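Local coordinates for EmGH1 (Erythrobacter marinus, PDB 5Z87), which probably hydrolyses beta-glucosidic bonds, and perhaps xylosidic or arabinofuranosidic ones, as a glycoside hydrolase of family 3, at residues 435-441 with 475-481; 290-296 with 339-343; 166-170 with 225-229; 30-36 with 45-50. All coordinates share one frame; numbering follows the deposited sequence.

Interaction 1 (435-441 with 475-481); sequences RKMLVVG and FEVEYAQ
Met437 and Val439 carry the parallel backbone ladder between strands 436-440 and 476-480. Met437 N donates to Glu476 O (2.9 Å), while Met437 O accepts from Glu478 N. Val439 repeats the pattern, its N meeting Glu478 O at 2.8 Å and its O taking a longer bond from Ala480 N. The CA-H of Val477 also points at Met437 O, with 3.2 Å between CA and O. The ladder fades at Gly441 N, whose bond to Ala480 O is weak.

Charges meet on the face that bears Lys436 and Leu438. The lysine chain runs alongside Glu476, with CE 3.1 Å from Glu476 OE1. A bend at its last torsion (chi4 -108°) then carries NZ to Glu478 OE1 in a salt bridge, modelled so short that its exact length is doubtful. Asp524 is a second anionic partner of NZ.

Apolar contacts line both faces. Leu438 CD1 touches Ala480 CB at 3.9 Å; on the other face, which packs on helix 462-473, Met437 CE meets Phe475 CE1 at 4.0 Å.

The main chain thus fixes strand 476-480, at the margin of the mixed sheet, in register with its beta-alpha-beta partner, and the acids around buried Lys436 would be expected to favour its protonated form.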
loop_
_atom_site.group_PDB
_atom_site.type_symbol
_atom_site.label_atom_id
_atom_site.label_comp_id
_atom_site.label_asym_id
_atom_site.label_seq_id
_atom_site.Cartn_x
_atom_site.Cartn_y
_atom_site.Cartn_z
ATOM N N ARG A 435 38.432 30.181 6.491
ATOM C CA ARG A 435 39.624 29.981 7.299
ATOM C C ARG A 435 39.670 28.609 7.957
ATOM O O ARG A 435 40.650 27.878 7.786
ATOM C CB ARG A 435 39.751 31.083 8.369
ATOM C CG ARG A 435 40.602 30.654 9.573
ATOM C CD ARG A 435 40.953 31.800 10.538
ATOM N NE ARG A 435 40.098 31.834 11.729
ATOM C CZ ARG A 435 40.000 30.864 12.641
ATOM N NH1 ARG A 435 40.716 29.751 12.536
ATOM N NH2 ARG A 435 39.182 31.011 13.675
ATOM N N LYS A 436 38.638 28.220 8.703
ATOM C CA LYS A 436 38.658 26.944 9.420
ATOM C C LYS A 436 37.296 26.272 9.301
ATOM O O LYS A 436 36.315 26.740 9.888
ATOM C CB LYS A 436 39.037 27.141 10.884
ATOM C CG LYS A 436 39.409 25.853 11.592
ATOM C CD LYS A 436 39.720 26.097 13.062
ATOM C CE LYS A 436 40.395 24.887 13.689
ATOM N NZ LYS A 436 39.500 24.156 14.635
ATOM N N MET A 437 37.245 25.156 8.574
ATOM C CA MET A 437 36.011 24.424 8.317
ATOM C C MET A 437 35.961 23.155 9.155
ATOM O O MET A 437 36.912 22.366 9.147
ATOM C CB MET A 437 35.893 24.077 6.835
ATOM C CG MET A 437 34.842 23.021 6.541
ATOM S SD MET A 437 34.975 22.332 4.885
ATOM C CE MET A 437 34.740 23.741 3.816
ATOM N N LEU A 438 34.859 22.968 9.882
ATOM C CA LEU A 438 34.592 21.721 10.590
ATOM C C LEU A 438 33.808 20.780 9.679
ATOM O O LEU A 438 32.727 21.138 9.201
ATOM C CB LEU A 438 33.795 21.976 11.866
ATOM C CG LEU A 438 33.231 20.718 12.539
ATOM C CD1 LEU A 438 34.348 19.858 13.123
ATOM C CD2 LEU A 438 32.209 21.067 13.602
ATOM N N VAL A 439 34.357 19.593 9.431
ATOM C CA VAL A 439 33.667 18.527 8.710
ATOM C C VAL A 439 33.243 17.494 9.742
ATOM O O VAL A 439 34.094 16.881 10.395
ATOM C CB VAL A 439 34.565 17.905 7.627
ATOM C CG1 VAL A 439 33.832 16.798 6.880
ATOM C CG2 VAL A 439 35.023 18.976 6.649
ATOM N N VAL A 440 31.930 17.305 9.903
ATOM C CA VAL A 440 31.376 16.572 11.038
ATOM C C VAL A 440 30.197 15.714 10.591
ATOM O O VAL A 440 29.422 16.102 9.710
ATOM C CB VAL A 440 30.948 17.554 12.151
ATOM C CG1 VAL A 440 30.152 18.688 11.541
ATOM C CG2 VAL A 440 30.120 16.856 13.220
ATOM N N GLY A 441 30.055 14.545 11.228
ATOM C CA GLY A 441 28.916 13.682 11.010
ATOM C C GLY A 441 29.279 12.224 10.786
ATOM O O GLY A 441 30.423 11.877 10.468
ATOM N N PHE A 475 43.120 26.921 3.412
ATOM C CA PHE A 475 42.348 27.042 4.638
ATOM C C PHE A 475 42.427 25.721 5.384
ATOM O O PHE A 475 42.874 24.707 4.846
ATOM C CB PHE A 475 40.895 27.468 4.365
ATOM C CG PHE A 475 40.073 26.458 3.612
ATOM C CD1 PHE A 475 39.411 25.444 4.286
ATOM C CD2 PHE A 475 39.932 26.546 2.237
ATOM C CE1 PHE A 475 38.643 24.520 3.600
ATOM C CE2 PHE A 475 39.161 25.627 1.546
ATOM C CZ PHE A 475 38.521 24.612 2.230
ATOM N N GLU A 476 41.997 25.753 6.641
ATOM C CA GLU A 476 42.135 24.642 7.565
ATOM C C GLU A 476 40.844 23.836 7.650
ATOM O O GLU A 476 39.745 24.359 7.437
ATOM C CB GLU A 476 42.511 25.157 8.953
ATOM C CG GLU A 476 42.908 24.086 9.940
ATOM C CD GLU A 476 43.293 24.670 11.284
ATOM O OE1 GLU A 476 43.026 24.014 12.318
ATOM O OE2 GLU A 476 43.861 25.788 11.296
ATOM N N VAL A 477 40.993 22.553 7.979
ATOM C CA VAL A 477 39.882 21.628 8.154
ATOM C C VAL A 477 40.087 20.884 9.465
ATOM O O VAL A 477 41.175 20.356 9.716
ATOM C CB VAL A 477 39.776 20.633 6.978
ATOM C CG1 VAL A 477 39.109 19.329 7.419
ATOM C CG2 VAL A 477 39.026 21.262 5.819
ATOM N N GLU A 478 39.059 20.859 10.305
ATOM C CA GLU A 478 39.020 19.938 11.428
ATOM C C GLU A 478 37.856 18.974 11.251
ATOM O O GLU A 478 36.906 19.244 10.514
ATOM C CB GLU A 478 38.902 20.665 12.771
ATOM C CG GLU A 478 39.398 19.812 13.936
ATOM C CD GLU A 478 39.787 20.634 15.148
ATOM O OE1 GLU A 478 40.223 21.794 14.969
ATOM O OE2 GLU A 478 39.660 20.113 16.279
ATOM N N TYR A 479 37.951 17.835 11.930
ATOM C CA TYR A 479 36.977 16.770 11.796
ATOM C C TYR A 479 36.481 16.382 13.173
ATOM O O TYR A 479 37.264 16.289 14.119
ATOM C CB TYR A 479 37.571 15.532 11.099
ATOM C CG TYR A 479 36.811 14.252 11.390
ATOM C CD1 TYR A 479 35.569 14.007 10.814
ATOM C CD2 TYR A 479 37.328 13.293 12.248
ATOM C CE1 TYR A 479 34.870 12.840 11.085
ATOM C CE2 TYR A 479 36.640 12.127 12.525
ATOM C CZ TYR A 479 35.410 11.900 11.936
ATOM O OH TYR A 479 34.724 10.730 12.208
ATOM N N ALA A 480 35.178 16.165 13.273
ATOM C CA ALA A 480 34.555 15.595 14.452
ATOM C C ALA A 480 33.583 14.505 14.019
ATOM O O ALA A 480 32.927 14.622 12.979
ATOM C CB ALA A 480 33.826 16.674 15.276
ATOM N N GLN A 481 33.508 13.437 14.810
ATOM C CA GLN A 481 32.541 12.375 14.541
ATOM C C GLN A 481 31.109 12.921 14.516
ATOM O O GLN A 481 30.329 12.620 13.602
ATOM C CB GLN A 481 32.696 11.271 15.592
ATOM C CG GLN A 481 31.724 10.110 15.459
ATOM C CD GLN A 481 31.962 9.276 14.214
ATOM O OE1 GLN A 481 33.056 9.277 13.638
ATOM N NE2 GLN A 481 30.929 8.560 13.786
HETATM O O HOH W 1 32.712 10.355 10.136
#

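Interaction 2 (290-296 with 339-343); sequences HADTHLL and RAGVD
Ala340, the last residue of helix 330-340, brings its CA to 4.4 Å from the CA of Thr293, where helix 293-303 starts, and Gly341 then turns the chain away with a phi of 133°. At that angle a CB would press on the carbonyl oxygen of Ala340, and it would also stand close to Leu296 O.

The methyl of Ala340 is the centre of the packing. Its CB lies 3.8 Å from Ala291 C, on the backbone just ahead of the helix, and Thr293 OG1 comes alongside at 3.9 Å from the same methyl. Leu296 closes in from the first turn, its CB 3.5 Å from Ala340 O. With CG opposite its own carbonyl carbon (chi1 -66°), Leu296 sends CD1 on to Val342 CG2, 3.7 Å away. That same valine branch touches His290 O. A water links the segments, donating to Leu296 O at 2.6 Å and to Gly341 O as well.

Asp292 N-caps helix 293-303: its OD1 takes Leu295 N at 3.0 Å, from above the carboxylate plane. A bound magnesium ion lies about 3 Å from this side chain. His290 turns its NE2 to the backbone N of Asp313, a residue of the pocket occupied by dithiothreitol.

Small apolar groups and a bridging water therefore dock a helix end against a helix start, without direct hydrogen bonding between the segments, and His290 ties this junction to the ligand pocket.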
loop_
_atom_site.group_PDB
_atom_site.type_symbol
_atom_site.label_atom_id
_atom_site.label_comp_id
_atom_site.label_asym_id
_atom_site.label_seq_id
_atom_site.Cartn_x
_atom_site.Cartn_y
_atom_site.Cartn_z
ATOM N N HIS A 290 8.354 -16.717 -9.923
ATOM C CA HIS A 290 9.114 -17.840 -10.464
ATOM C C HIS A 290 8.222 -18.974 -10.955
ATOM O O HIS A 290 8.736 -19.910 -11.573
ATOM C CB HIS A 290 10.096 -18.367 -9.416
ATOM C CG HIS A 290 11.333 -17.539 -9.285
ATOM N ND1 HIS A 290 11.350 -16.326 -8.625
ATOM C CD2 HIS A 290 12.590 -17.727 -9.763
ATOM C CE1 HIS A 290 12.568 -15.808 -8.694
ATOM N NE2 HIS A 290 13.340 -16.641 -9.375
ATOM N N ALA A 291 6.909 -18.911 -10.698
ATOM C CA ALA A 291 5.932 -19.850 -11.249
ATOM C C ALA A 291 4.850 -19.145 -12.059
ATOM O O ALA A 291 3.775 -19.710 -12.268
ATOM C CB ALA A 291 5.277 -20.681 -10.141
ATOM N N ASP A 292 5.115 -17.929 -12.535
ATOM C CA ASP A 292 4.105 -17.101 -13.191
ATOM C C ASP A 292 4.193 -17.318 -14.701
ATOM O O ASP A 292 4.902 -16.604 -15.417
ATOM C CB ASP A 292 4.299 -15.638 -12.802
ATOM C CG ASP A 292 3.112 -14.764 -13.171
ATOM O OD1 ASP A 292 2.423 -15.066 -14.176
ATOM O OD2 ASP A 292 2.867 -13.759 -12.459
ATOM N N THR A 293 3.433 -18.304 -15.193
ATOM C CA THR A 293 3.465 -18.645 -16.616
ATOM C C THR A 293 3.024 -17.475 -17.474
ATOM O O THR A 293 3.587 -17.238 -18.545
ATOM C CB THR A 293 2.570 -19.858 -16.907
ATOM O OG1 THR A 293 2.994 -20.988 -16.135
ATOM C CG2 THR A 293 2.630 -20.217 -18.389
ATOM N N HIS A 294 1.993 -16.750 -17.041
ATOM C CA HIS A 294 1.577 -15.558 -17.775
ATOM C C HIS A 294 2.738 -14.584 -17.969
ATOM O O HIS A 294 2.946 -14.050 -19.065
ATOM C CB HIS A 294 0.427 -14.872 -17.037
ATOM C CG HIS A 294 0.151 -13.477 -17.513
ATOM N ND1 HIS A 294 -0.424 -13.209 -18.737
ATOM C CD2 HIS A 294 0.381 -12.275 -16.931
ATOM C CE1 HIS A 294 -0.541 -11.901 -18.887
ATOM N NE2 HIS A 294 -0.062 -11.311 -17.804
ATOM N N LEU A 295 3.504 -14.337 -16.906
ATOM C CA LEU A 295 4.613 -13.389 -16.990
ATOM C C LEU A 295 5.796 -13.982 -17.756
ATOM O O LEU A 295 6.293 -13.378 -18.715
ATOM C CB LEU A 295 5.035 -12.982 -15.574
ATOM C CG LEU A 295 5.379 -11.531 -15.242
ATOM C CD1 LEU A 295 4.530 -10.564 -16.049
ATOM C CD2 LEU A 295 5.208 -11.280 -13.732
ATOM N N LEU A 296 6.268 -15.164 -17.335
ATOM C CA LEU A 296 7.485 -15.769 -17.873
ATOM C C LEU A 296 7.302 -16.375 -19.266
ATOM O O LEU A 296 8.294 -16.600 -19.963
ATOM C CB LEU A 296 8.000 -16.848 -16.912
ATOM C CG LEU A 296 8.487 -16.337 -15.549
ATOM C CD1 LEU A 296 8.969 -17.459 -14.640
ATOM C CD2 LEU A 296 9.591 -15.308 -15.740
ATOM N N ARG A 339 8.460 -25.406 -16.288
ATOM C CA ARG A 339 7.354 -25.242 -17.232
ATOM C C ARG A 339 6.894 -23.798 -17.304
ATOM O O ARG A 339 6.448 -23.344 -18.368
ATOM C CB ARG A 339 6.172 -26.130 -16.861
ATOM C CG ARG A 339 6.546 -27.501 -16.372
ATOM C CD ARG A 339 6.151 -28.588 -17.314
ATOM N NE ARG A 339 4.753 -28.499 -17.690
ATOM C CZ ARG A 339 3.759 -28.988 -16.963
ATOM N NH1 ARG A 339 2.505 -28.864 -17.388
ATOM N NH2 ARG A 339 4.025 -29.599 -15.816
ATOM N N ALA A 340 6.983 -23.063 -16.191
ATOM C CA ALA A 340 6.625 -21.652 -16.243
ATOM C C ALA A 340 7.550 -20.915 -17.188
ATOM O O ALA A 340 7.107 -20.052 -17.952
ATOM C CB ALA A 340 6.669 -21.027 -14.847
ATOM N N GLY A 341 8.840 -21.256 -17.167
ATOM C CA GLY A 341 9.778 -20.606 -18.052
ATOM C C GLY A 341 11.073 -20.128 -17.423
ATOM O O GLY A 341 11.766 -19.298 -18.017
ATOM N N VAL A 342 11.408 -20.624 -16.233
ATOM C CA VAL A 342 12.740 -20.424 -15.667
ATOM C C VAL A 342 13.692 -21.442 -16.296
ATOM O O VAL A 342 13.485 -22.654 -16.176
ATOM C CB VAL A 342 12.729 -20.572 -14.140
ATOM C CG1 VAL A 342 14.136 -20.374 -13.602
ATOM C CG2 VAL A 342 11.726 -19.606 -13.490
ATOM N N ASP A 343 14.756 -20.950 -16.934
ATOM C CA ASP A 343 15.672 -21.794 -17.692
ATOM C C ASP A 343 16.855 -22.283 -16.869
ATOM O O ASP A 343 17.279 -23.428 -17.038
ATOM C CB ASP A 343 16.194 -21.043 -18.924
ATOM C CG ASP A 343 15.086 -20.595 -19.840
ATOM O OD1 ASP A 343 14.196 -21.432 -20.130
ATOM O OD2 ASP A 343 15.096 -19.416 -20.266
HETATM O O HOH W 2 10.387 -18.171 -19.984
#

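Interaction 3 (166-170 with 225-229); sequences AKEAR and ANRIA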
loop_
_atom_site.group_PDB
_atom_site.type_symbol
_atom_site.label_atom_id
_atom_site.label_comp_id
_atom_site.label_asym_id
_atom_site.label_seq_id
_atom_site.Cartn_x
_atom_site.Cartn_y
_atom_site.Cartn_z
ATOM N N ALA A 166 31.664 -3.217 -17.994
ATOM C CA ALA A 166 31.723 -4.457 -18.759
ATOM C C ALA A 166 33.171 -4.847 -19.076
ATOM O O ALA A 166 33.548 -6.023 -18.952
ATOM C CB ALA A 166 30.896 -4.318 -20.039
ATOM N N LYS A 167 33.995 -3.870 -19.478
ATOM C CA LYS A 167 35.413 -4.122 -19.732
ATOM C C LYS A 167 36.069 -4.774 -18.535
ATOM O O LYS A 167 36.775 -5.778 -18.668
ATOM C CB LYS A 167 36.139 -2.814 -20.056
ATOM C CG LYS A 167 35.938 -2.283 -21.442
ATOM C CD LYS A 167 36.643 -0.931 -21.583
ATOM C CE LYS A 167 36.317 -0.291 -22.920
ATOM N NZ LYS A 167 36.804 1.113 -22.990
ATOM N N GLU A 168 35.857 -4.194 -17.349
ATOM C CA GLU A 168 36.484 -4.717 -16.146
ATOM C C GLU A 168 35.983 -6.123 -15.841
ATOM O O GLU A 168 36.754 -6.984 -15.401
ATOM C CB GLU A 168 36.235 -3.768 -14.961
ATOM C CG GLU A 168 36.777 -2.345 -15.169
ATOM C CD GLU A 168 36.901 -1.513 -13.885
ATOM O OE1 GLU A 168 36.729 -2.045 -12.758
ATOM O OE2 GLU A 168 37.179 -0.297 -14.016
ATOM N N ALA A 169 34.697 -6.381 -16.089
ATOM C CA ALA A 169 34.136 -7.690 -15.775
ATOM C C ALA A 169 34.637 -8.752 -16.754
ATOM O O ALA A 169 35.083 -9.827 -16.343
ATOM C CB ALA A 169 32.602 -7.619 -15.779
ATOM N N ARG A 170 34.569 -8.465 -18.055
ATOM C CA ARG A 170 34.940 -9.461 -19.057
ATOM C C ARG A 170 36.432 -9.783 -18.986
ATOM O O ARG A 170 36.830 -10.950 -19.084
ATOM C CB ARG A 170 34.534 -8.963 -20.448
ATOM C CG ARG A 170 34.574 -10.023 -21.546
ATOM C CD ARG A 170 33.638 -11.188 -21.229
ATOM N NE ARG A 170 33.890 -12.366 -22.058
ATOM C CZ ARG A 170 33.192 -12.673 -23.148
ATOM N NH1 ARG A 170 33.487 -13.761 -23.853
ATOM N NH2 ARG A 170 32.201 -11.888 -23.539
ATOM N N ALA A 225 33.703 -7.857 -28.282
ATOM C CA ALA A 225 34.693 -8.172 -27.265
ATOM C C ALA A 225 34.535 -7.238 -26.068
ATOM O O ALA A 225 34.183 -6.063 -26.201
ATOM C CB ALA A 225 36.108 -8.053 -27.846
ATOM N N ASN A 226 34.783 -7.783 -24.884
ATOM C CA ASN A 226 34.814 -6.998 -23.652
ATOM C C ASN A 226 33.435 -6.448 -23.273
ATOM O O ASN A 226 33.328 -5.417 -22.601
ATOM C CB ASN A 226 35.851 -5.875 -23.756
ATOM C CG ASN A 226 37.276 -6.413 -23.820
ATOM O OD1 ASN A 226 37.634 -7.356 -23.101
ATOM N ND2 ASN A 226 38.089 -5.826 -24.686
ATOM N N ARG A 227 32.381 -7.135 -23.701
ATOM C CA ARG A 227 31.017 -6.935 -23.236
ATOM C C ARG A 227 30.569 -8.182 -22.494
ATOM O O ARG A 227 31.216 -9.228 -22.562
ATOM C CB ARG A 227 30.066 -6.638 -24.403
ATOM C CG ARG A 227 30.476 -5.464 -25.266
ATOM C CD ARG A 227 30.537 -4.160 -24.483
ATOM N NE ARG A 227 31.038 -3.083 -25.329
ATOM C CZ ARG A 227 30.593 -1.834 -25.305
ATOM N NH1 ARG A 227 31.122 -0.943 -26.127
ATOM N NH2 ARG A 227 29.629 -1.472 -24.461
ATOM N N ILE A 228 29.459 -8.064 -21.759
ATOM C CA ILE A 228 28.915 -9.169 -20.976
ATOM C C ILE A 228 27.397 -9.146 -21.109
ATOM O O ILE A 228 26.797 -8.127 -21.452
ATOM C CB ILE A 228 29.323 -9.096 -19.481
ATOM C CG1 ILE A 228 28.601 -7.928 -18.779
ATOM C CG2 ILE A 228 30.841 -8.954 -19.335
ATOM C CD1 ILE A 228 28.834 -7.857 -17.257
ATOM N N ALA A 229 26.777 -10.284 -20.818
ATOM C CA ALA A 229 25.323 -10.385 -20.838
ATOM C C ALA A 229 24.698 -9.730 -19.604
ATOM O O ALA A 229 25.194 -9.877 -18.479
ATOM C CB ALA A 229 24.896 -11.855 -20.919
#
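Arg170 on helix 155-171 grips the loop 225-229, a helix-to-loop contact in the N-terminal, TIM-barrel-type domain, where the chain is about to enter strand 229-235 of the parallel sheet. Its NH2 donates to Arg227 O at 3.0 Å, and the bond is fairly straight (160° at the hydrogen). The oxygen sits at the edge of the guanidinium, close to its plane, and the N-H meets it nearly head-on, in line with the carbonyl. With CG opposite the backbone N (chi1 -167°), that carbon rests 3.7 Å from Asn226 CA, and a bend at chi2 (60°) brings CD to 3.4 Å from Arg227 O. The other terminal nitrogen, NH1, bonds to Cys383 O, which gives the guanidinium two backbone acceptors.

Beneath the arginine chain the contact is apolar. Ile228 runs past Arg170 in the opposite direction, its CG2 3.9 Å from Arg170 CB, and its CD1 reaches Ala169 CB at 4.1 Å. Ala166 CB packs against the main chain of the loop, 3.7 Å from Asn226 O. Leu215 of helix 201-216 touches both Ala166 and Ile228. The Arg227 side chain leaves the contact and forms a salt bridge with Glu163, about one turn before Ala166 on the same helix.

A leucine in place of Arg170 would probably leave the carbonyls of Arg227 and Cys383 without this donor and set the loop freer to move.

A cationic side chain spent on neutral carbonyl oxygens, over a small aliphatic patch, thus couples the helix to the approach of the next strand.

Interaction 4 (30-36 with 45-50); sequences NQASDDY and RRAAAL
The type I beta turn from Gln31 to Asp34, at the start of the modelled chain, is clamped to helix 43-51 by the Asp34-Arg45 salt bridge. Arg45 NE donates to Asp34 OD2 on its syn side at 2.9 Å, while NH2 adds a weak, bent bond to OD1. Gln31 N reaches OD2 from the opposite face of the carboxylate, so the aspartate closes its own turn as well as holding the helix. An asparagine here would probably leave Arg45 without its countercharge and weaken the hold on the turn.

Further along, Arg46 takes hold of Tyr36 O side-on, with NE at 3.0 Å and NH2 at 3.3 Å; a bend at chi3 (66°) turns the guanidinium so that the oxygen lies at its edge. Leu50 CD1 sits over one face of the Tyr36 ring in a CH-pi contact, 4.0 Å from the centroid and 7° off the normal. Between these grips Ala49 CB touches Asp34 O at 3.6 Å.

Arg46 NH1 extends the network to Asp387 and Tyr222. The helix is backed by helix 366-382, where Ala47 packs on Leu377 and Ala378, while Leu50 also touches Phe121 and Phe386 in loops.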
loop_
_atom_site.group_PDB
_atom_site.type_symbol
_atom_site.label_atom_id
_atom_site.label_comp_id
_atom_site.label_asym_id
_atom_site.label_seq_id
_atom_site.Cartn_x
_atom_site.Cartn_y
_atom_site.Cartn_z
ATOM N N ASN A 30 17.100 -22.583 -39.786
ATOM C CA ASN A 30 17.547 -23.824 -39.154
ATOM C C ASN A 30 17.624 -24.966 -40.179
ATOM O O ASN A 30 16.598 -25.451 -40.668
ATOM C CB ASN A 30 16.622 -24.205 -37.989
ATOM C CG ASN A 30 17.373 -24.380 -36.655
ATOM O OD1 ASN A 30 18.257 -23.596 -36.308
ATOM N ND2 ASN A 30 16.999 -25.410 -35.901
ATOM N N GLN A 31 18.851 -25.394 -40.484
ATOM C CA GLN A 31 19.137 -26.353 -41.542
ATOM C C GLN A 31 19.807 -27.605 -40.984
ATOM O O GLN A 31 20.431 -27.587 -39.917
ATOM C CB GLN A 31 20.041 -25.730 -42.619
ATOM C CG GLN A 31 19.366 -25.520 -43.969
ATOM C CD GLN A 31 18.046 -24.783 -43.856
ATOM O OE1 GLN A 31 18.019 -23.570 -43.645
ATOM N NE2 GLN A 31 16.940 -25.514 -43.985
ATOM N N ALA A 32 19.682 -28.703 -41.735
ATOM C CA ALA A 32 20.384 -29.931 -41.382
ATOM C C ALA A 32 21.892 -29.803 -41.556
ATOM O O ALA A 32 22.642 -30.560 -40.934
ATOM C CB ALA A 32 19.865 -31.095 -42.223
ATOM N N SER A 33 22.348 -28.868 -42.385
ATOM C CA SER A 33 23.773 -28.612 -42.550
ATOM C C SER A 33 24.374 -27.788 -41.417
ATOM O O SER A 33 25.584 -27.527 -41.447
ATOM C CB SER A 33 24.024 -27.887 -43.874
ATOM O OG SER A 33 23.716 -26.508 -43.757
ATOM N N ASP A 34 23.574 -27.363 -40.437
ATOM C CA ASP A 34 24.072 -26.488 -39.385
ATOM C C ASP A 34 25.080 -27.224 -38.506
ATOM O O ASP A 34 24.864 -28.372 -38.099
ATOM C CB ASP A 34 22.909 -25.959 -38.541
ATOM C CG ASP A 34 22.152 -24.829 -39.226
ATOM O OD1 ASP A 34 22.509 -24.486 -40.373
ATOM O OD2 ASP A 34 21.190 -24.291 -38.625
ATOM N N ASP A 35 26.184 -26.542 -38.209
ATOM C CA ASP A 35 27.319 -27.113 -37.489
ATOM C C ASP A 35 27.649 -26.189 -36.329
ATOM O O ASP A 35 27.950 -25.012 -36.551
ATOM C CB ASP A 35 28.529 -27.256 -38.433
ATOM C CG ASP A 35 29.649 -28.104 -37.851
ATOM O OD1 ASP A 35 29.820 -28.127 -36.612
ATOM O OD2 ASP A 35 30.371 -28.755 -38.649
ATOM N N TYR A 36 27.634 -26.718 -35.097
ATOM C CA TYR A 36 27.828 -25.854 -33.935
ATOM C C TYR A 36 29.218 -25.228 -33.898
ATOM O O TYR A 36 29.427 -24.246 -33.176
ATOM C CB TYR A 36 27.531 -26.626 -32.639
ATOM C CG TYR A 36 28.702 -27.375 -32.047
ATOM C CD1 TYR A 36 29.616 -26.735 -31.213
ATOM C CD2 TYR A 36 28.898 -28.732 -32.321
ATOM C CE1 TYR A 36 30.713 -27.417 -30.674
ATOM C CE2 TYR A 36 29.989 -29.432 -31.784
ATOM C CZ TYR A 36 30.889 -28.763 -30.961
ATOM O OH TYR A 36 31.966 -29.424 -30.421
ATOM N N ARG A 45 21.297 -20.868 -34.194
ATOM C CA ARG A 45 21.494 -22.043 -35.032
ATOM C C ARG A 45 22.629 -22.913 -34.505
ATOM O O ARG A 45 22.524 -24.144 -34.515
ATOM C CB ARG A 45 21.712 -21.611 -36.479
ATOM C CG ARG A 45 20.405 -21.054 -37.075
ATOM C CD ARG A 45 20.560 -20.465 -38.469
ATOM N NE ARG A 45 20.750 -21.502 -39.479
ATOM C CZ ARG A 45 21.052 -21.257 -40.749
ATOM N NH1 ARG A 45 21.197 -20.005 -41.168
ATOM N NH2 ARG A 45 21.216 -22.263 -41.598
ATOM N N ARG A 46 23.692 -22.301 -33.971
ATOM C CA ARG A 46 24.740 -23.107 -33.355
ATOM C C ARG A 46 24.218 -23.833 -32.127
ATOM O O ARG A 46 24.613 -24.976 -31.863
ATOM C CB ARG A 46 25.957 -22.245 -33.009
ATOM C CG ARG A 46 26.614 -21.618 -34.235
ATOM C CD ARG A 46 27.721 -20.647 -33.862
ATOM N NE ARG A 46 28.834 -21.347 -33.233
ATOM C CZ ARG A 46 29.928 -20.754 -32.770
ATOM N NH1 ARG A 46 30.064 -19.436 -32.853
ATOM N NH2 ARG A 46 30.885 -21.483 -32.210
ATOM N N ALA A 47 23.309 -23.203 -31.371
ATOM C CA ALA A 47 22.794 -23.846 -30.157
ATOM C C ALA A 47 21.901 -25.036 -30.491
ATOM O O ALA A 47 21.980 -26.082 -29.839
ATOM C CB ALA A 47 22.027 -22.839 -29.291
ATOM N N ALA A 48 21.037 -24.897 -31.497
ATOM C CA ALA A 48 20.227 -26.037 -31.919
ATOM C C ALA A 48 21.110 -27.189 -32.394
ATOM O O ALA A 48 20.907 -28.345 -32.006
ATOM C CB ALA A 48 19.252 -25.614 -33.018
ATOM N N ALA A 49 22.101 -26.889 -33.237
ATOM C CA ALA A 49 22.974 -27.946 -33.740
ATOM C C ALA A 49 23.681 -28.668 -32.596
ATOM O O ALA A 49 23.807 -29.899 -32.607
ATOM C CB ALA A 49 23.982 -27.366 -34.732
ATOM N N LEU A 50 24.124 -27.922 -31.584
ATOM C CA LEU A 50 24.809 -28.550 -30.462
ATOM C C LEU A 50 23.843 -29.362 -29.619
ATOM O O LEU A 50 24.173 -30.474 -29.173
ATOM C CB LEU A 50 25.498 -27.485 -29.610
ATOM C CG LEU A 50 26.174 -27.970 -28.325
ATOM C CD1 LEU A 50 27.219 -29.030 -28.642
ATOM C CD2 LEU A 50 26.794 -26.800 -27.538
#

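From the N terminus the contacts follow one another in series, without nesting or crossing. Interaction 4 closes first, folding the start of the modelled chain back on helix 43-51 across a gap of only eight residues. Interaction 3 then closes a 54-residue excursion through helix 201-216, and interaction 2 a 42-residue one, both within the TIM-barrel-type domain. The centres of these three contacts lie 26 to 28 Å apart, with nearest atoms about 11 to 12 Å apart, so none touches another. Interaction 1 closes last, in the C-terminal family 3 domain, joining neighbouring strands at one margin of a mixed sheet; its centre is 67 Å from that of interaction 4.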